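Local coordinates for protein nitroalkane oxidase (Podospora anserina, PDB 3MKH) that oxidises primary and secondary nitroalkanes to aldehydes or ketones, releasing nitrite and turning molecular oxygen into hydrogen peroxide with the help of FAD, at residues Q113-F117 and K253-C257; D178-D183 and R213-D217; A363-T368 and L389-L395. All blocks are in the same frame, centred on the assembly; numbering follows the deposited sequence.

Interaction 1 (Q113-F117 and K253-C257)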
loop_
_atom_site.group_PDB
_atom_site.type_symbol
_atom_site.label_atom_id
_atom_site.label_comp_id
_atom_site.label_asym_id
_atom_site.label_seq_id
_atom_site.Cartn_x
_atom_site.Cartn_y
_atom_site.Cartn_z
ATOM N N GLN A 113 -29.457 -18.847 -37.519
ATOM C CA GLN A 113 -29.804 -20.178 -37.024
ATOM C C GLN A 113 -29.890 -20.249 -35.501
ATOM O O GLN A 113 -30.322 -21.259 -34.944
ATOM C CB GLN A 113 -28.797 -21.221 -37.525
ATOM C CG GLN A 113 -27.369 -21.059 -36.994
ATOM C CD GLN A 113 -26.554 -20.023 -37.754
ATOM O OE1 GLN A 113 -27.069 -18.977 -38.157
ATOM N NE2 GLN A 113 -25.265 -20.306 -37.944
ATOM N N HIS A 114 -29.477 -19.179 -34.835
ATOM C CA HIS A 114 -29.367 -19.192 -33.380
ATOM C C HIS A 114 -30.573 -18.600 -32.660
ATOM O O HIS A 114 -30.628 -18.604 -31.433
ATOM C CB HIS A 114 -28.083 -18.490 -32.954
ATOM C CG HIS A 114 -26.849 -19.167 -33.458
ATOM N ND1 HIS A 114 -26.588 -20.500 -33.225
ATOM C CD2 HIS A 114 -25.808 -18.702 -34.188
ATOM C CE1 HIS A 114 -25.437 -20.826 -33.784
ATOM N NE2 HIS A 114 -24.945 -19.752 -34.378
ATOM N N ALA A 115 -31.544 -18.102 -33.419
ATOM C CA ALA A 115 -32.681 -17.420 -32.810
ATOM C C ALA A 115 -33.481 -18.395 -31.966
ATOM O O ALA A 115 -34.004 -18.024 -30.909
ATOM C CB ALA A 115 -33.564 -16.777 -33.878
ATOM N N GLU A 116 -33.577 -19.643 -32.423
ATOM C CA GLU A 116 -34.329 -20.648 -31.678
ATOM C C GLU A 116 -33.747 -20.898 -30.281
ATOM O O GLU A 116 -34.474 -21.307 -29.371
ATOM C CB GLU A 116 -34.418 -21.973 -32.445
ATOM C CG GLU A 116 -33.073 -22.582 -32.823
ATOM C CD GLU A 116 -33.201 -24.020 -33.322
ATOM O OE1 GLU A 116 -33.825 -24.840 -32.618
ATOM O OE2 GLU A 116 -32.677 -24.331 -34.412
ATOM N N PHE A 117 -32.444 -20.672 -30.119
ATOM C CA PHE A 117 -31.795 -20.962 -28.839
ATOM C C PHE A 117 -32.125 -19.899 -27.807
ATOM O O PHE A 117 -32.165 -20.179 -26.609
ATOM C CB PHE A 117 -30.276 -21.054 -28.987
ATOM C CG PHE A 117 -29.813 -22.227 -29.790
ATOM C CD1 PHE A 117 -29.613 -22.109 -31.159
ATOM C CD2 PHE A 117 -29.571 -23.452 -29.178
ATOM C CE1 PHE A 117 -29.181 -23.192 -31.914
ATOM C CE2 PHE A 117 -29.132 -24.540 -29.926
ATOM C CZ PHE A 117 -28.938 -24.403 -31.304
ATOM N N LYS A 253 -25.704 -26.612 -36.497
ATOM C CA LYS A 253 -26.339 -25.343 -36.135
ATOM C C LYS A 253 -25.892 -24.869 -34.746
ATOM O O LYS A 253 -25.932 -23.673 -34.459
ATOM C CB LYS A 253 -27.868 -25.430 -36.197
ATOM C CG LYS A 253 -28.501 -26.377 -35.202
ATOM C CD LYS A 253 -30.017 -26.333 -35.301
ATOM C CE LYS A 253 -30.664 -27.279 -34.315
ATOM N NZ LYS A 253 -32.137 -27.306 -34.436
ATOM N N ASN A 254 -25.467 -25.807 -33.894
ATOM C CA ASN A 254 -25.059 -25.470 -32.521
ATOM C C ASN A 254 -23.744 -24.699 -32.446
ATOM O O ASN A 254 -23.415 -24.115 -31.405
ATOM C CB ASN A 254 -24.950 -26.724 -31.639
ATOM C CG ASN A 254 -26.282 -27.153 -31.041
ATOM O OD1 ASN A 254 -26.387 -27.399 -29.830
ATOM N ND2 ASN A 254 -27.290 -27.278 -31.875
ATOM N N VAL A 255 -22.961 -24.727 -33.523
ATOM C CA VAL A 255 -21.699 -23.997 -33.524
ATOM C C VAL A 255 -21.963 -22.491 -33.577
ATOM O O VAL A 255 -22.609 -21.999 -34.508
ATOM C CB VAL A 255 -20.794 -24.397 -34.693
ATOM C CG1 VAL A 255 -19.547 -23.530 -34.703
ATOM C CG2 VAL A 255 -20.427 -25.880 -34.611
ATOM N N LEU A 256 -21.485 -21.768 -32.564
ATOM C CA LEU A 256 -21.654 -20.319 -32.505
ATOM C C LEU A 256 -20.448 -19.614 -33.098
ATOM O O LEU A 256 -20.593 -18.707 -33.916
ATOM C CB LEU A 256 -21.882 -19.838 -31.064
ATOM C CG LEU A 256 -21.990 -18.315 -30.880
ATOM C CD1 LEU A 256 -23.283 -17.776 -31.486
ATOM C CD2 LEU A 256 -21.906 -17.912 -29.378
ATOM N N CYS A 257 -19.258 -20.017 -32.668
ATOM C CA CYS A 257 -18.023 -19.516 -33.260
ATOM C C CYS A 257 -17.204 -20.672 -33.768
ATOM O O CYS A 257 -16.773 -21.517 -32.982
ATOM C CB CYS A 257 -17.188 -18.729 -32.248
ATOM S SG CYS A 257 -18.122 -17.407 -31.452
HETATM O O HOH W 1 -23.707 -22.836 -36.760
HETATM O O HOH W 2 -22.756 -17.722 -35.361
#

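Interaction 2 (D178-D183 and R213-D217)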
loop_
_atom_site.group_PDB
_atom_site.type_symbol
_atom_site.label_atom_id
_atom_site.label_comp_id
_atom_site.label_asym_id
_atom_site.label_seq_id
_atom_site.Cartn_x
_atom_site.Cartn_y
_atom_site.Cartn_z
ATOM N N ASP A 178 -31.411 -28.577 -11.446
ATOM C CA ASP A 178 -31.488 -29.965 -10.995
ATOM C C ASP A 178 -30.152 -30.691 -11.197
ATOM O O ASP A 178 -30.061 -31.910 -11.030
ATOM C CB ASP A 178 -32.647 -30.707 -11.678
ATOM C CG ASP A 178 -32.426 -30.923 -13.167
ATOM O OD1 ASP A 178 -31.395 -30.461 -13.715
ATOM O OD2 ASP A 178 -33.305 -31.558 -13.794
ATOM N N PHE A 179 -29.126 -29.930 -11.582
ATOM C CA PHE A 179 -27.777 -30.456 -11.716
ATOM C C PHE A 179 -27.595 -31.431 -12.880
ATOM O O PHE A 179 -26.609 -32.151 -12.943
ATOM C CB PHE A 179 -27.324 -31.076 -10.387
ATOM C CG PHE A 179 -27.353 -30.097 -9.249
ATOM C CD1 PHE A 179 -26.812 -28.830 -9.412
ATOM C CD2 PHE A 179 -27.931 -30.424 -8.038
ATOM C CE1 PHE A 179 -26.849 -27.912 -8.378
ATOM C CE2 PHE A 179 -27.964 -29.510 -6.997
ATOM C CZ PHE A 179 -27.419 -28.251 -7.178
ATOM N N LYS A 180 -28.525 -31.433 -13.820
ATOM C CA LYS A 180 -28.372 -32.291 -14.986
ATOM C C LYS A 180 -28.151 -31.482 -16.266
ATOM O O LYS A 180 -28.305 -31.999 -17.373
ATOM C CB LYS A 180 -29.575 -33.234 -15.117
ATOM C CG LYS A 180 -29.659 -34.260 -13.985
ATOM C CD LYS A 180 -30.812 -35.236 -14.225
ATOM C CE LYS A 180 -31.020 -36.162 -13.032
ATOM N NZ LYS A 180 -29.742 -36.786 -12.565
ATOM N N GLY A 181 -27.801 -30.207 -16.102
ATOM C CA GLY A 181 -27.460 -29.355 -17.229
ATOM C C GLY A 181 -28.395 -28.175 -17.403
ATOM O O GLY A 181 -29.624 -28.308 -17.362
ATOM N N CYS A 182 -27.819 -26.999 -17.600
ATOM C CA CYS A 182 -28.646 -25.803 -17.720
ATOM C C CYS A 182 -29.319 -25.735 -19.102
ATOM O O CYS A 182 -29.038 -26.555 -19.981
ATOM C CB CYS A 182 -27.806 -24.548 -17.450
ATOM S SG CYS A 182 -26.633 -24.140 -18.779
ATOM N N ASP A 183 -30.198 -24.756 -19.290
ATOM C CA ASP A 183 -30.897 -24.573 -20.572
ATOM C C ASP A 183 -29.981 -24.263 -21.746
ATOM O O ASP A 183 -30.175 -24.787 -22.845
ATOM C CB ASP A 183 -31.932 -23.453 -20.452
ATOM C CG ASP A 183 -32.915 -23.691 -19.319
ATOM O OD1 ASP A 183 -34.072 -24.061 -19.606
ATOM O OD2 ASP A 183 -32.530 -23.505 -18.141
ATOM N N ARG A 213 -30.000 -28.103 -22.682
ATOM C CA ARG A 213 -30.476 -29.232 -21.889
ATOM C C ARG A 213 -31.114 -30.299 -22.800
ATOM O O ARG A 213 -30.938 -31.490 -22.578
ATOM C CB ARG A 213 -31.451 -28.769 -20.805
ATOM C CG ARG A 213 -32.094 -29.911 -20.021
ATOM C CD ARG A 213 -31.071 -30.901 -19.430
ATOM N NE ARG A 213 -31.781 -31.817 -18.531
ATOM C CZ ARG A 213 -32.023 -31.562 -17.247
ATOM N NH1 ARG A 213 -31.556 -30.448 -16.693
ATOM N NH2 ARG A 213 -32.715 -32.424 -16.513
ATOM N N ALA A 214 -31.819 -29.862 -23.841
ATOM C CA ALA A 214 -32.387 -30.794 -24.822
ATOM C C ALA A 214 -31.309 -31.655 -25.499
ATOM O O ALA A 214 -31.516 -32.850 -25.700
ATOM C CB ALA A 214 -33.214 -30.050 -25.856
ATOM N N ASP A 215 -30.169 -31.055 -25.846
ATOM C CA ASP A 215 -29.027 -31.808 -26.375
ATOM C C ASP A 215 -28.561 -32.863 -25.378
ATOM O O ASP A 215 -28.325 -34.018 -25.740
ATOM C CB ASP A 215 -27.843 -30.887 -26.677
ATOM C CG ASP A 215 -28.089 -29.961 -27.868
ATOM O OD1 ASP A 215 -28.669 -30.396 -28.883
ATOM O OD2 ASP A 215 -27.670 -28.788 -27.789
ATOM N N LEU A 216 -28.405 -32.454 -24.122
ATOM C CA LEU A 216 -27.927 -33.358 -23.077
ATOM C C LEU A 216 -28.867 -34.537 -22.891
ATOM O O LEU A 216 -28.420 -35.670 -22.772
ATOM C CB LEU A 216 -27.714 -32.617 -21.748
ATOM C CG LEU A 216 -26.602 -31.563 -21.815
ATOM C CD1 LEU A 216 -26.456 -30.843 -20.495
ATOM C CD2 LEU A 216 -25.263 -32.192 -22.227
ATOM N N ASP A 217 -30.167 -34.268 -22.880
ATOM C CA ASP A 217 -31.161 -35.325 -22.680
ATOM C C ASP A 217 -31.148 -36.275 -23.874
ATOM O O ASP A 217 -31.292 -37.486 -23.725
ATOM C CB ASP A 217 -32.571 -34.735 -22.541
ATOM C CG ASP A 217 -32.774 -33.957 -21.243
ATOM O OD1 ASP A 217 -31.943 -34.071 -20.309
ATOM O OD2 ASP A 217 -33.797 -33.239 -21.158
#

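Interaction 3 (A363-T368 and L389-L395)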
loop_
_atom_site.group_PDB
_atom_site.type_symbol
_atom_site.label_atom_id
_atom_site.label_comp_id
_atom_site.label_asym_id
_atom_site.label_seq_id
_atom_site.Cartn_x
_atom_site.Cartn_y
_atom_site.Cartn_z
ATOM N N ALA A 363 -12.259 -2.949 -3.565
ATOM C CA ALA A 363 -13.275 -3.578 -2.706
ATOM C C ALA A 363 -12.676 -4.417 -1.564
ATOM O O ALA A 363 -13.119 -4.334 -0.402
ATOM C CB ALA A 363 -14.254 -4.428 -3.554
ATOM N N VAL A 364 -11.685 -5.238 -1.882
ATOM C CA VAL A 364 -11.010 -6.033 -0.845
ATOM C C VAL A 364 -10.364 -5.119 0.217
ATOM O O VAL A 364 -10.562 -5.307 1.417
ATOM C CB VAL A 364 -9.954 -6.992 -1.461
ATOM C CG1 VAL A 364 -9.228 -7.779 -0.371
ATOM C CG2 VAL A 364 -10.626 -7.929 -2.481
ATOM N N LYS A 365 -9.619 -4.114 -0.236
ATOM C CA LYS A 365 -9.006 -3.120 0.655
ATOM C C LYS A 365 -10.041 -2.352 1.513
ATOM O O LYS A 365 -9.818 -2.118 2.689
ATOM C CB LYS A 365 -8.128 -2.162 -0.171
ATOM C CG LYS A 365 -7.562 -0.940 0.567
ATOM C CD LYS A 365 -6.785 -1.317 1.824
ATOM C CE LYS A 365 -5.845 -0.170 2.267
ATOM N NZ LYS A 365 -6.433 1.224 2.139
ATOM N N ALA A 366 -11.176 -1.981 0.922
ATOM C CA ALA A 366 -12.241 -1.322 1.665
ATOM C C ALA A 366 -12.795 -2.213 2.762
ATOM O O ALA A 366 -13.098 -1.738 3.855
ATOM C CB ALA A 366 -13.373 -0.914 0.730
ATOM N N CYS A 367 -12.999 -3.494 2.449
ATOM C CA CYS A 367 -13.560 -4.410 3.430
ATOM C C CYS A 367 -12.589 -4.632 4.599
ATOM O O CYS A 367 -13.014 -4.681 5.758
ATOM C CB CYS A 367 -13.987 -5.727 2.772
ATOM S SG CYS A 367 -15.455 -5.565 1.712
ATOM N N THR A 368 -11.291 -4.733 4.303
ATOM C CA THR A 368 -10.305 -4.918 5.373
ATOM C C THR A 368 -10.182 -3.646 6.211
ATOM O O THR A 368 -10.074 -3.720 7.435
ATOM C CB THR A 368 -8.899 -5.409 4.859
ATOM O OG1 THR A 368 -8.434 -4.573 3.791
ATOM C CG2 THR A 368 -9.000 -6.832 4.341
ATOM N N LEU A 389 -16.236 -8.974 3.171
ATOM C CA LEU A 389 -14.862 -9.371 2.820
ATOM C C LEU A 389 -14.834 -10.668 1.980
ATOM O O LEU A 389 -14.204 -10.743 0.925
ATOM C CB LEU A 389 -14.042 -9.586 4.111
ATOM C CG LEU A 389 -12.614 -10.079 3.869
ATOM C CD1 LEU A 389 -11.908 -9.119 2.904
ATOM C CD2 LEU A 389 -11.829 -10.216 5.179
ATOM N N ASN A 390 -15.525 -11.696 2.452
ATOM C CA ASN A 390 -15.514 -12.968 1.749
ATOM C C ASN A 390 -16.230 -12.947 0.404
ATOM O O ASN A 390 -16.046 -13.847 -0.410
ATOM C CB ASN A 390 -16.034 -14.086 2.636
ATOM C CG ASN A 390 -15.006 -14.506 3.656
ATOM O OD1 ASN A 390 -13.958 -15.013 3.294
ATOM N ND2 ASN A 390 -15.277 -14.245 4.929
ATOM N N THR A 391 -17.034 -11.921 0.177
ATOM C CA THR A 391 -17.590 -11.685 -1.158
ATOM C C THR A 391 -16.551 -10.952 -1.994
ATOM O O THR A 391 -16.264 -11.314 -3.141
ATOM C CB THR A 391 -18.904 -10.857 -1.070
ATOM O OG1 THR A 391 -19.855 -11.564 -0.262
ATOM C CG2 THR A 391 -19.507 -10.616 -2.471
ATOM N N ALA A 392 -15.963 -9.921 -1.402
ATOM C CA ALA A 392 -15.047 -9.050 -2.130
ATOM C C ALA A 392 -13.815 -9.784 -2.666
ATOM O O ALA A 392 -13.331 -9.486 -3.775
ATOM C CB ALA A 392 -14.625 -7.861 -1.229
ATOM N N VAL A 393 -13.297 -10.752 -1.907
ATOM C CA VAL A 393 -12.053 -11.399 -2.349
ATOM C C VAL A 393 -12.183 -12.197 -3.645
ATOM O O VAL A 393 -11.175 -12.497 -4.282
ATOM C CB VAL A 393 -11.370 -12.267 -1.252
ATOM C CG1 VAL A 393 -11.015 -11.422 -0.064
ATOM C CG2 VAL A 393 -12.249 -13.431 -0.862
ATOM N N VAL A 394 -13.404 -12.550 -4.042
ATOM C CA VAL A 394 -13.590 -13.197 -5.336
ATOM C C VAL A 394 -13.380 -12.244 -6.533
ATOM O O VAL A 394 -13.082 -12.678 -7.637
ATOM C CB VAL A 394 -14.977 -13.854 -5.461
ATOM C CG1 VAL A 394 -15.994 -12.859 -6.042
ATOM C CG2 VAL A 394 -14.876 -15.093 -6.322
ATOM N N LEU A 395 -13.562 -10.948 -6.322
ATOM C CA LEU A 395 -13.599 -10.025 -7.460
ATOM C C LEU A 395 -12.285 -9.968 -8.247
ATOM O O LEU A 395 -12.309 -9.990 -9.476
ATOM C CB LEU A 395 -14.065 -8.625 -7.025
ATOM C CG LEU A 395 -15.487 -8.586 -6.423
ATOM C CD1 LEU A 395 -15.836 -7.136 -6.073
ATOM C CD2 LEU A 395 -16.552 -9.176 -7.374
#

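Interaction 1 (Q113-F117 and K253-C257)
His114 turns its CG away from its own carbonyl carbon (chi1 -62°), which carries the imidazole across to the 253-257 segment, where the chain turns a corner at Leu256. Glu116 and Lys253 both place CG between backbone N and carbonyl carbon (chi1 57° and 65°) and then run out extended, crossing at about a right angle where their charges meet. The imidazole is held between two groups. Leu256 CD1 sits over one face, 3.8 Å from His114 CD2 and displaced toward the rim, a CH-pi contact; Gln113 CG lies over the opposite face, above the ring centre. At the ring edge, in plane, lies the carbonyl of Val255, its O 3.1 Å from His114 CE1. Two waters complete the polar side: one accepts from Gln113 NE2 and lies 2.6 Å from Val255 O, the other joins His114 NE2 to Leu256 O, to which it donates at 2.8 Å. At the exposed end, Lys253 NZ reaches Glu116 OE2 at 3.0 Å on the syn side, slightly out of the carboxylate plane, with a weak second bond to OE1. Deeper in, the rim of the Phe117 ring meets the amide of Asn254, the two planes nearly perpendicular. The contact joins the end of the N-terminal helical domain to the beta domain of the acyl-CoA dehydrogenase fold: His114 and Phe117 also lie on Leu210 of strand 206-212, Leu256 and Cys257 form a classic beta bulge opposite Ile208, and Leu256 packs against Pro105 and Ile106 of helix 90-109.

Interaction 2 (D178-D183 and R213-D217)
All three guanidinium nitrogens of Arg213 are engaged, and the polar partners lie along the edge of the group: two carboxylates and a main-chain carbonyl. Asp178 comes from the opposite direction and is gripped end-on, each oxygen using its syn lone pair. Arg213 NH1 donates to Asp178 OD1 at 3.0 Å. The bond from Arg213 NH2 to Asp178 OD2, at 2.9 Å, is nearly straight (170°). The carboxylate and guanidinium planes are turned 31° apart. Arg213 NH1 also donates to Gly181 O at 3.0 Å, in the carbonyl plane on a lone pair. On the far side Arg213 NE holds Asp217 OD1 at 2.9 Å, one helical turn on, so the guanidinium is fixed in rotation, and the two carboxylates probably stabilise its positive charge. The chain bends at chi2 (53°) to set the group against the loop, and Lys180 CB lies over one face, 3.5 Å from Arg213 NH2. Gly181 has backbone angles at which a CB would jam against Lys180 O, and Leu216 CD1, 3.7 Å from Gly181 CA, occupies the place where one would stand. Asp178 OD1 has a second donor in Lys180 N, which approaches from above the carboxylate plane and closes an Asx turn. Together, Asx turn and salt-bridge network clamp the loop ahead of strand 184-191 onto the first turn of helix 213-219, at the margin of the beta domain of the acyl-CoA dehydrogenase fold.

Interaction 3 (A363-T368 and L389-L395)
Ala363 opens the contact by setting its methyl against Ala392 and Leu395: its CB lies 4.0 Å from Leu395 CD1 and slightly farther from Ala392 CB. This is helix packing in the C-terminal helical domain of the acyl-CoA dehydrogenase fold, helix 345-374 lying against helix 385-392 and the short helical turn that follows. The backbones come within 5.2 Å, CA to CA, at Val364-Ala392 and at Cys367-Leu389, with the small Ala363, Cys367 and Ala392 in the interface. No hydrogen bond crosses between the segments, so shape does the work. Val364 comes next and splits its two branches. Val364 CG2, turned away from its own carbonyl carbon, drops onto the main chain at 3.4 Å from Ala392 O, while Val364 CG1 meets Val393 CG1 at 4.1 Å, the two valines crossing at about a right angle. One turn on, Cys367 faces the partner squarely: its CB stands 3.7 Å from Leu389 CA, and its SG touches Ala392 CB at 3.8 Å. Ala392 is thereby boxed in by Ala363, Val364 and Cys367, and Leu284 of helix 262-298 touches it as well. Asn390 points away from helix 345-374, and Asn390 O hydrogen-bonds to Tyr379 OH of the second subunit; Leu389 and Val393 pack on Val393 and Leu389 of that chain, and Val394 touches FAD. The packing therefore links a long bundle helix to both the subunit interface and the flavin pocket. Thr368 ends the walk. Leu389, its CG anti to the backbone N (chi1 177°), bends at chi2 (54°) and brings its CD1 up beside the threonine methyl, leaving Thr368 CG2 and Leu389 CD1 4.0 Å apart.

In the fold
From the N terminus, the chain runs through the helical domain to 113-117, where interaction 1 opens a long loop that closes only at 253-257, bringing the end of that domain against the last strand of the beta domain. Interaction 2 opens and closes within that loop, pinning the approach to strand 184-191 to the helix that follows strand 206-212. The two touch through Asn254 and Asp215, their centres about 17 Å apart. Interaction 3 comes later in series, bridging 363-368 and 389-395 in the C-terminal helical domain, on the opposite side of the chain's centre; its centre lies about 38 Å from that of interaction 1 and 34 Å from that of interaction 2.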